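Local coordinates for protein (S)-ureidoglycine aminohydrolase (Escherichia coli, PDB 1RC6) that hydrolyses (S)-ureidoglycine to (S)-ureidoglycolate and ammonia with manganese as cofactor, a step in the use of allantoin as a nitrogen source, at residues Tyr205-Gln210 with Ser248-Lys253; Lys173-Asp178 with Asp254-Val259; Ser89-Ala94 with Asn121-Asp126; Thr197-His202 with Gly231-Gln236. All coordinates share one frame; numbering follows the deposited sequence.

Interaction 1: Tyr205-Gln210 with Ser248-Lys253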
# COMPACT_ATOMS: atom_id res chain seq x y z
N TYR A 205 3.60 -1.09 -3.74
CA TYR A 205 2.96 -0.59 -4.94
C TYR A 205 3.89 0.49 -5.45
O TYR A 205 4.19 1.45 -4.74
CB TYR A 205 1.60 0.03 -4.63
CG TYR A 205 0.93 0.62 -5.85
CD1 TYR A 205 0.32 -0.21 -6.80
CD2 TYR A 205 0.89 2.00 -6.06
CE1 TYR A 205 -0.30 0.33 -7.93
CE2 TYR A 205 0.27 2.54 -7.18
CZ TYR A 205 -0.32 1.70 -8.12
OH TYR A 205 -0.95 2.24 -9.23
N ILE A 206 4.37 0.33 -6.69
CA ILE A 206 5.28 1.30 -7.28
C ILE A 206 4.53 2.57 -7.62
O ILE A 206 3.71 2.59 -8.54
CB ILE A 206 5.90 0.75 -8.54
CG1 ILE A 206 6.50 -0.62 -8.24
CG2 ILE A 206 6.95 1.72 -9.06
CD1 ILE A 206 7.57 -0.60 -7.19
N LEU A 207 4.83 3.63 -6.88
CA LEU A 207 4.18 4.93 -7.06
C LEU A 207 4.62 5.71 -8.29
O LEU A 207 3.81 6.40 -8.92
CB LEU A 207 4.40 5.79 -5.83
CG LEU A 207 3.63 5.34 -4.60
CD1 LEU A 207 4.02 6.19 -3.42
CD2 LEU A 207 2.14 5.46 -4.89
N SER A 208 5.89 5.62 -8.62
CA SER A 208 6.38 6.36 -9.78
C SER A 208 7.76 5.90 -10.20
O SER A 208 8.44 5.15 -9.50
CB SER A 208 6.44 7.85 -9.46
OG SER A 208 7.52 8.14 -8.59
N GLY A 209 8.16 6.38 -11.37
CA GLY A 209 9.47 6.05 -11.89
C GLY A 209 9.52 4.67 -12.48
O GLY A 209 8.51 4.10 -12.87
N GLN A 210 10.73 4.13 -12.53
CA GLN A 210 10.96 2.82 -13.08
C GLN A 210 12.26 2.32 -12.50
O GLN A 210 13.21 3.08 -12.35
CB GLN A 210 11.06 2.93 -14.60
CG GLN A 210 11.65 1.72 -15.28
CD GLN A 210 11.75 1.91 -16.78
OE1 GLN A 210 12.29 2.91 -17.25
NE2 GLN A 210 11.23 0.95 -17.53
N SER A 248 9.91 5.64 -6.89
CA SER A 248 9.37 5.58 -5.53
C SER A 248 8.20 4.62 -5.38
O SER A 248 7.33 4.52 -6.25
CB SER A 248 8.93 6.96 -5.07
OG SER A 248 7.71 7.35 -5.68
N TYR A 249 8.17 3.92 -4.25
CA TYR A 249 7.08 2.99 -3.97
C TYR A 249 6.67 3.00 -2.50
O TYR A 249 7.48 3.26 -1.61
CB TYR A 249 7.46 1.57 -4.39
CG TYR A 249 8.62 0.96 -3.64
CD1 TYR A 249 9.93 1.13 -4.08
CD2 TYR A 249 8.40 0.18 -2.51
CE1 TYR A 249 11.01 0.51 -3.42
CE2 TYR A 249 9.46 -0.44 -1.83
CZ TYR A 249 10.76 -0.27 -2.30
OH TYR A 249 11.78 -0.89 -1.63
N ILE A 250 5.40 2.70 -2.25
CA ILE A 250 4.86 2.67 -0.91
C ILE A 250 4.76 1.21 -0.50
O ILE A 250 4.49 0.36 -1.33
CB ILE A 250 3.48 3.33 -0.86
CG1 ILE A 250 2.96 3.36 0.58
CG2 ILE A 250 2.51 2.60 -1.80
CD1 ILE A 250 1.76 4.25 0.76
N TYR A 251 4.97 0.92 0.78
CA TYR A 251 4.89 -0.46 1.22
C TYR A 251 4.60 -0.63 2.70
O TYR A 251 5.05 0.16 3.54
CB TYR A 251 6.19 -1.20 0.88
CG TYR A 251 7.37 -0.86 1.76
CD1 TYR A 251 8.20 0.23 1.46
CD2 TYR A 251 7.67 -1.63 2.89
CE1 TYR A 251 9.31 0.54 2.27
CE2 TYR A 251 8.77 -1.33 3.70
CZ TYR A 251 9.58 -0.25 3.38
OH TYR A 251 10.65 0.05 4.19
N SER A 252 3.87 -1.69 3.01
CA SER A 252 3.49 -2.02 4.37
C SER A 252 4.55 -2.85 5.07
O SER A 252 5.47 -3.36 4.45
CB SER A 252 2.16 -2.75 4.37
OG SER A 252 2.19 -3.84 3.47
N LYS A 253 4.39 -3.00 6.38
CA LYS A 253 5.32 -3.74 7.21
C LYS A 253 4.73 -3.88 8.60
O LYS A 253 4.41 -2.89 9.23
CB LYS A 253 6.63 -2.95 7.28
CG LYS A 253 7.47 -3.19 8.52
CD LYS A 253 8.46 -2.04 8.76
CE LYS A 253 9.45 -2.34 9.89
NZ LYS A 253 10.40 -3.46 9.57

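Interaction 2: Lys173-Asp178 with Asp254-Val259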
# COMPACT_ATOMS: atom_id res chain seq x y z
N LYS A 173 5.87 5.07 15.87
CA LYS A 173 6.62 3.85 16.16
C LYS A 173 6.20 3.17 17.46
O LYS A 173 6.58 2.04 17.71
CB LYS A 173 8.11 4.18 16.24
CG LYS A 173 8.59 5.12 15.14
CD LYS A 173 8.66 4.43 13.79
CE LYS A 173 10.05 3.88 13.54
NZ LYS A 173 11.07 4.97 13.44
N GLU A 174 5.44 3.86 18.30
CA GLU A 174 4.98 3.32 19.57
C GLU A 174 4.32 1.94 19.47
O GLU A 174 3.59 1.65 18.52
CB GLU A 174 4.00 4.29 20.25
CG GLU A 174 4.64 5.46 20.99
CD GLU A 174 5.55 6.30 20.10
OE1 GLU A 174 5.06 6.84 19.08
OE2 GLU A 174 6.75 6.44 20.43
N LEU A 175 4.55 1.12 20.48
CA LEU A 175 3.99 -0.22 20.52
C LEU A 175 2.49 -0.23 20.34
O LEU A 175 1.91 -1.29 20.10
CB LEU A 175 4.33 -0.89 21.85
CG LEU A 175 5.82 -0.92 22.23
CD1 LEU A 175 5.99 -1.69 23.51
CD2 LEU A 175 6.63 -1.55 21.10
N GLY A 176 1.87 0.93 20.48
CA GLY A 176 0.43 1.02 20.30
C GLY A 176 0.14 0.54 18.90
O GLY A 176 -0.90 -0.09 18.63
N PHE A 177 1.09 0.83 18.01
CA PHE A 177 0.97 0.44 16.61
C PHE A 177 1.68 -0.89 16.37
O PHE A 177 2.77 -1.14 16.87
CB PHE A 177 1.55 1.52 15.71
CG PHE A 177 0.71 2.76 15.63
CD1 PHE A 177 -0.12 2.98 14.54
CD2 PHE A 177 0.70 3.68 16.67
CE1 PHE A 177 -0.94 4.10 14.48
CE2 PHE A 177 -0.11 4.80 16.63
CZ PHE A 177 -0.93 5.01 15.54
N ASP A 178 1.03 -1.75 15.59
CA ASP A 178 1.57 -3.06 15.26
C ASP A 178 1.91 -3.13 13.77
O ASP A 178 2.06 -4.21 13.21
CB ASP A 178 0.54 -4.13 15.63
CG ASP A 178 -0.69 -4.09 14.75
OD1 ASP A 178 -0.82 -3.15 13.93
OD2 ASP A 178 -1.53 -5.01 14.87
N ASP A 254 4.56 -5.11 9.07
CA ASP A 254 4.04 -5.34 10.42
C ASP A 254 5.23 -5.18 11.37
O ASP A 254 6.38 -5.44 10.98
CB ASP A 254 3.46 -6.75 10.56
CG ASP A 254 4.49 -7.83 10.30
OD1 ASP A 254 4.89 -8.01 9.13
OD2 ASP A 254 4.91 -8.48 11.26
N CYS A 255 4.98 -4.77 12.61
CA CYS A 255 6.06 -4.57 13.56
C CYS A 255 5.62 -4.48 15.00
O CYS A 255 4.43 -4.55 15.31
CB CYS A 255 6.81 -3.30 13.20
SG CYS A 255 5.71 -1.85 13.20
N ASN A 256 6.61 -4.31 15.88
CA ASN A 256 6.39 -4.18 17.32
C ASN A 256 5.63 -5.32 18.00
O ASN A 256 5.05 -5.11 19.07
CB ASN A 256 5.66 -2.88 17.64
CG ASN A 256 6.37 -1.65 17.09
OD1 ASN A 256 7.60 -1.63 16.90
ND2 ASN A 256 5.59 -0.60 16.84
N ARG A 257 5.62 -6.51 17.42
CA ARG A 257 4.91 -7.60 18.07
C ARG A 257 5.71 -8.89 18.12
O ARG A 257 6.52 -9.17 17.24
CB ARG A 257 3.58 -7.85 17.36
CG ARG A 257 2.60 -6.71 17.48
CD ARG A 257 2.01 -6.63 18.88
NE ARG A 257 1.04 -5.53 19.01
CZ ARG A 257 1.37 -4.25 19.18
NH1 ARG A 257 0.42 -3.33 19.28
NH2 ARG A 257 2.65 -3.90 19.27
N ASP A 258 5.48 -9.68 19.17
CA ASP A 258 6.15 -10.96 19.32
C ASP A 258 5.37 -11.91 18.43
O ASP A 258 4.33 -11.55 17.90
CB ASP A 258 6.07 -11.44 20.77
CG ASP A 258 6.89 -12.68 21.04
OD1 ASP A 258 6.72 -13.26 22.13
OD2 ASP A 258 7.71 -13.08 20.19
N VAL A 259 5.86 -13.13 18.24
CA VAL A 259 5.13 -14.06 17.42
C VAL A 259 4.42 -15.02 18.33
O VAL A 259 5.05 -15.71 19.12
CB VAL A 259 6.05 -14.84 16.48
CG1 VAL A 259 5.30 -16.01 15.88
CG2 VAL A 259 6.54 -13.91 15.39

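Interaction 3: Ser89-Ala94 with Asn121-Asp126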
# COMPACT_ATOMS: atom_id res chain seq x y z
N SER A 89 -3.34 9.59 -6.29
CA SER A 89 -3.51 10.76 -7.12
C SER A 89 -4.97 11.24 -7.08
O SER A 89 -5.88 10.45 -6.84
CB SER A 89 -3.16 10.44 -8.56
OG SER A 89 -4.17 9.62 -9.11
N GLY A 90 -5.17 12.54 -7.31
CA GLY A 90 -6.51 13.08 -7.30
C GLY A 90 -6.86 13.68 -5.97
O GLY A 90 -5.98 14.10 -5.22
N ASN A 91 -8.16 13.72 -5.67
CA ASN A 91 -8.63 14.29 -4.42
C ASN A 91 -9.85 13.57 -3.95
O ASN A 91 -10.80 13.40 -4.72
CB ASN A 91 -8.98 15.77 -4.59
CG ASN A 91 -7.77 16.65 -4.60
OD1 ASN A 91 -7.05 16.70 -5.59
ND2 ASN A 91 -7.52 17.34 -3.48
N ILE A 92 -9.83 13.17 -2.69
CA ILE A 92 -10.95 12.46 -2.11
C ILE A 92 -11.35 13.08 -0.78
O ILE A 92 -10.67 13.97 -0.26
CB ILE A 92 -10.61 10.97 -1.86
CG1 ILE A 92 -9.66 10.86 -0.67
CG2 ILE A 92 -9.94 10.37 -3.08
CD1 ILE A 92 -9.89 9.60 0.13
N THR A 93 -12.44 12.59 -0.23
CA THR A 93 -12.94 13.07 1.04
C THR A 93 -13.17 11.85 1.90
O THR A 93 -14.08 11.06 1.66
CB THR A 93 -14.27 13.84 0.85
OG1 THR A 93 -14.03 15.00 0.06
CG2 THR A 93 -14.85 14.25 2.20
N ALA A 94 -12.33 11.69 2.91
CA ALA A 94 -12.44 10.55 3.79
C ALA A 94 -13.13 10.96 5.08
O ALA A 94 -13.12 12.14 5.46
CB ALA A 94 -11.07 10.00 4.10
N ASN A 121 -14.71 10.09 -3.97
CA ASN A 121 -13.97 10.94 -4.87
C ASN A 121 -14.49 12.35 -4.63
O ASN A 121 -15.70 12.56 -4.53
CB ASN A 121 -14.25 10.53 -6.30
CG ASN A 121 -13.25 11.10 -7.23
OD1 ASN A 121 -12.50 12.01 -6.87
ND2 ASN A 121 -13.24 10.60 -8.45
N ALA A 122 -13.58 13.30 -4.54
CA ALA A 122 -13.96 14.69 -4.29
C ALA A 122 -13.82 15.55 -5.53
O ALA A 122 -14.06 16.76 -5.48
CB ALA A 122 -13.13 15.26 -3.16
N GLN A 123 -13.44 14.94 -6.65
CA GLN A 123 -13.29 15.70 -7.88
C GLN A 123 -14.04 15.07 -9.04
O GLN A 123 -14.64 14.02 -8.90
CB GLN A 123 -11.81 15.87 -8.21
CG GLN A 123 -11.09 14.61 -8.62
CD GLN A 123 -9.60 14.87 -8.83
OE1 GLN A 123 -8.93 14.15 -9.58
NE2 GLN A 123 -9.08 15.90 -8.17
N ALA A 124 -14.01 15.73 -10.19
CA ALA A 124 -14.70 15.23 -11.37
C ALA A 124 -13.97 14.07 -12.01
O ALA A 124 -14.58 13.06 -12.35
CB ALA A 124 -14.88 16.35 -12.37
N GLU A 125 -12.67 14.23 -12.20
CA GLU A 125 -11.85 13.19 -12.81
C GLU A 125 -11.63 12.08 -11.80
O GLU A 125 -11.89 12.24 -10.62
CB GLU A 125 -10.50 13.76 -13.23
CG GLU A 125 -10.53 15.21 -13.70
CD GLU A 125 -10.53 16.20 -12.54
OE1 GLU A 125 -11.50 16.22 -11.76
OE2 GLU A 125 -9.54 16.96 -12.41
N ASP A 126 -11.14 10.95 -12.28
CA ASP A 126 -10.89 9.81 -11.42
C ASP A 126 -9.80 10.06 -10.39
O ASP A 126 -8.77 10.68 -10.68
CB ASP A 126 -10.51 8.57 -12.25
CG ASP A 126 -11.70 7.99 -13.01
OD1 ASP A 126 -12.85 8.23 -12.59
OD2 ASP A 126 -11.48 7.29 -14.01

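Interaction 4: Thr197-His202 with Gly231-Gln236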
# COMPACT_ATOMS: atom_id res chain seq x y z
N THR A 197 16.28 -8.43 3.96
CA THR A 197 15.88 -9.80 4.24
C THR A 197 14.96 -9.66 5.44
O THR A 197 15.20 -8.81 6.31
CB THR A 197 17.09 -10.66 4.61
OG1 THR A 197 18.08 -10.52 3.58
CG2 THR A 197 16.69 -12.13 4.74
N HIS A 198 13.91 -10.47 5.53
CA HIS A 198 12.97 -10.27 6.63
C HIS A 198 11.98 -11.39 6.91
O HIS A 198 11.55 -12.10 6.00
CB HIS A 198 12.20 -9.00 6.32
CG HIS A 198 11.79 -8.89 4.89
ND1 HIS A 198 10.81 -9.69 4.33
CD2 HIS A 198 12.29 -8.15 3.87
CE1 HIS A 198 10.73 -9.44 3.03
NE2 HIS A 198 11.61 -8.51 2.73
N VAL A 199 11.60 -11.51 8.18
CA VAL A 199 10.60 -12.48 8.61
C VAL A 199 9.24 -11.86 8.29
O VAL A 199 8.25 -12.57 8.07
CB VAL A 199 10.69 -12.75 10.14
CG1 VAL A 199 9.45 -13.50 10.62
CG2 VAL A 199 11.94 -13.56 10.46
N GLN A 200 9.20 -10.53 8.26
CA GLN A 200 7.96 -9.81 7.98
C GLN A 200 7.68 -9.66 6.49
O GLN A 200 8.59 -9.40 5.69
CB GLN A 200 7.98 -8.41 8.62
CG GLN A 200 9.15 -8.10 9.56
CD GLN A 200 10.45 -7.82 8.81
OE1 GLN A 200 10.50 -6.95 7.94
NE2 GLN A 200 11.50 -8.55 9.15
N GLU A 201 6.41 -9.81 6.13
CA GLU A 201 5.97 -9.67 4.75
C GLU A 201 6.03 -8.20 4.34
O GLU A 201 6.27 -7.32 5.17
CB GLU A 201 4.52 -10.12 4.62
CG GLU A 201 4.19 -11.44 5.27
CD GLU A 201 2.75 -11.48 5.76
OE1 GLU A 201 2.24 -12.59 6.01
OE2 GLU A 201 2.13 -10.41 5.92
N HIS A 202 5.80 -7.95 3.07
CA HIS A 202 5.79 -6.59 2.56
C HIS A 202 4.84 -6.56 1.38
O HIS A 202 4.69 -7.55 0.66
CB HIS A 202 7.19 -6.15 2.11
CG HIS A 202 8.13 -5.88 3.23
ND1 HIS A 202 7.82 -5.05 4.29
CD2 HIS A 202 9.38 -6.34 3.48
CE1 HIS A 202 8.83 -5.01 5.13
NE2 HIS A 202 9.80 -5.78 4.67
N GLY A 231 7.04 -12.10 0.46
CA GLY A 231 6.67 -12.95 1.57
C GLY A 231 7.65 -13.02 2.74
O GLY A 231 8.74 -12.45 2.70
N ALA A 232 7.24 -13.72 3.79
CA ALA A 232 8.07 -13.88 4.98
C ALA A 232 9.29 -14.76 4.67
O ALA A 232 9.16 -15.85 4.09
CB ALA A 232 7.25 -14.48 6.11
N TYR A 233 10.46 -14.27 5.07
CA TYR A 233 11.72 -14.96 4.85
C TYR A 233 12.10 -14.91 3.38
O TYR A 233 12.28 -15.94 2.74
CB TYR A 233 11.60 -16.42 5.30
CG TYR A 233 11.30 -16.61 6.76
CD1 TYR A 233 12.30 -16.48 7.73
CD2 TYR A 233 10.02 -16.95 7.18
CE1 TYR A 233 12.03 -16.70 9.08
CE2 TYR A 233 9.73 -17.16 8.52
CZ TYR A 233 10.73 -17.04 9.47
OH TYR A 233 10.41 -17.27 10.80
N SER A 234 12.23 -13.70 2.84
CA SER A 234 12.61 -13.52 1.45
C SER A 234 13.64 -12.39 1.34
O SER A 234 13.72 -11.53 2.23
CB SER A 234 11.38 -13.18 0.60
OG SER A 234 10.76 -11.97 1.01
N LEU A 235 14.45 -12.39 0.28
CA LEU A 235 15.45 -11.34 0.09
C LEU A 235 15.10 -10.43 -1.07
O LEU A 235 14.93 -10.88 -2.20
CB LEU A 235 16.84 -11.94 -0.15
CG LEU A 235 17.87 -10.97 -0.77
CD1 LEU A 235 17.95 -9.68 0.03
CD2 LEU A 235 19.22 -11.65 -0.83
N GLN A 236 15.01 -9.13 -0.78
CA GLN A 236 14.65 -8.14 -1.78
C GLN A 236 15.84 -7.28 -2.18
O GLN A 236 16.88 -7.27 -1.52
CB GLN A 236 13.54 -7.24 -1.24
CG GLN A 236 12.51 -7.97 -0.37
CD GLN A 236 11.71 -9.02 -1.13
OE1 GLN A 236 10.98 -9.81 -0.53
NE2 GLN A 236 11.83 -9.02 -2.45

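Interaction 1: Tyr205-Gln210 with Ser248-Lys253
A classic beta bulge interrupts the pairing of strands 202-208 and 247-254, neighbours in an antiparallel sheet of the C-terminal cupin domain. Before the bulge the pairing is regular. Tyr205 N gives to Ile250 O at 3.0 Å, nearly along the C=O axis. Ile250 N gives back to Tyr205 O at 3.0 Å, in the carbonyl plane. Ile206 and Tyr249 follow as a non-hydrogen-bonded pair. The backbone of Ile206 bonds instead to Gly225 and Asp226, and that of Tyr249 to Leu184. Leu207 and Ser208 then both face Ser248. Ser248 O accepts from Ser208 N at 3.0 Å and, weakly, from Leu207 N, where the bond is bent to 123°. Ser248 N returns a bond to Ser208 O from above the carbonyl plane. On one sheet face, Ile206 CD1 touches Tyr249 CB at 3.5 Å, at the root of a side chain that probably binds substrate. On the other face, that of Ile250, Leu207 CD1 packs on Ile250 CB at 3.9 Å. Both serines hold OG between backbone N and carbonyl carbon, so the hydroxyls meet tip to tip. Ser248 OG donates to Ser208 OG at 3.0 Å, and Ser208 OG is also hydrogen-bonded to Ala246 O.

Interaction 2: Lys173-Asp178 with Asp254-Val259
Backbone carbonyls of 173-178 are the acceptors for all the hydrogen bonds between these two loops. Cys255 N bonds to Asp178 O at 3.0 Å, nearly straight at hydrogen (173°), but from above the carbonyl plane. The Asn256 amide reaches two carbonyls through ND2. Its bond to Phe177 O is 2.9 Å long and lies near the amide plane; the one to Lys173 O is weak. The Arg257 chain is bent at chi2 (-73°), which brings the guanidinium back over the loop. Arg257 NH1 and NH2 then grip Leu175 O end-on, at 2.7 and 2.8 Å, with the oxygen near the guanidinium plane. NH2 also bonds to Asn256 O, and NE to Val137 O, so the orientation of the group is fixed by bonds from all three nitrogens. This is loop-to-tail packing: the end of strand 247-254 and the tail after it are tied to the loop entering strand 179-186. An alanine here in place of Arg257 would remove the double grip on Leu175 O and would probably loosen the tail. Among packing contacts, Asp178 CB lies over one guanidinium face, 3.6 Å from Arg257 CZ. Leu175 CD2 crosses obliquely to Asn256 CB at 3.8 Å. The Asp178 carboxylate turns elsewhere. Its OD2 accepts from Val137 N, while OD1 lies close to Glu82 OE2, which may favour protonation of one of these two acids.

Interaction 3: Ser89-Ala94 with Asn121-Asp126
Asn121 holds CG anti to its backbone N (chi1 -164°), and a small chi2 of -14° turns OD1 forward along the chain, toward Gln123 N. Gln123 has CG in the crowded position between N and carbonyl carbon and is extended beyond it, so its amide runs out over Gly90 and Asn91. Asn121 OD1 accepts from Gln123 N at 3.1 Å, from above the carbonyl plane of the amide. This is an Asx turn at the end of strand 118-121 in the N-terminal cupin domain, where the loop to strand 127-135 begins. Asn121 ND2 bonds to Glu125 O at 3.0 Å, near its amide plane, and also to His67 O, so both ends of the amide are used. Across the contact, Ala122 N donates to Asn91 O at 2.8 Å, on a lone pair in the carbonyl plane. Asn91 O and Asn121 OD1 are both acceptors and share Ser127 OG as a hydrogen-bonding partner. The side chains of Asn91 and Gln123 cross at about a right angle, with their amide planes 32° apart. Thr93 OG1 meets the Ala122 methyl CB at 3.4 Å. Gln123 OE1 comes over the backbone at Gly90, 3.5 Å from Gly90 CA.

Interaction 4: Thr197-His202 with Gly231-Gln236
His198 carries CG between its backbone N and carbonyl carbon (chi1 42°), which folds the imidazole in toward Ser234 and Gln236. His202 CD2 lies over one face of this ring and Ser234 O over the opposite face. Gln236 is bent at chi2 (-65°). Its CG meets the ring edge 3.3 Å from His198 NE2, and its amide is nearly coplanar with the imidazole. Ser234 OG, also in the crowded position, comes to 3.2 Å from His198 CE1. Ser234 OG lies 2.7 Å from Gly231 O and also near Gln236 OE1. At the backbone, Tyr233 N donates to His198 O at 2.6 Å, and a weak bond runs from His198 N to Ser234 O. Near the surface, Val199 and Tyr233 lie side by side. Val199 has CG1 anti to its N (chi1 167°), and its CG2 touches Tyr233 CE1 at 3.4 Å. An alanine here in place of His198 would take away the ring packed among His202, Ser234 and Gln236, and would probably weaken metal binding. His198, His202 and Gln236, together with Glu196, are the probable manganese ligands, and their convergence from strands of the two sheets is consistent with the metal site of a cupin barrel.

Overall arrangement
Interaction 3 comes first along the chain and belongs to the N-terminal cupin domain. The other three belong to the C-terminal half. Strands 202-208 and 247-254 are neighbours in one sheet of that half, while 193-198 and 234-240 belong to its other sheet. Interactions 1 and 4 alternate in sequence, with centres about 16 Å apart. They touch where His202 ND1 probably bonds to Ser252 O. The bulged strand pair thus connects directly to the probable metal site. Interaction 2 brackets both and continues strand 247-254 into the C-terminal tail, where Asp254 packs on Gln200 of interaction 4. Interaction 3 lies about 34 Å from interaction 4, centre to centre, away from the probable metal and substrate sites.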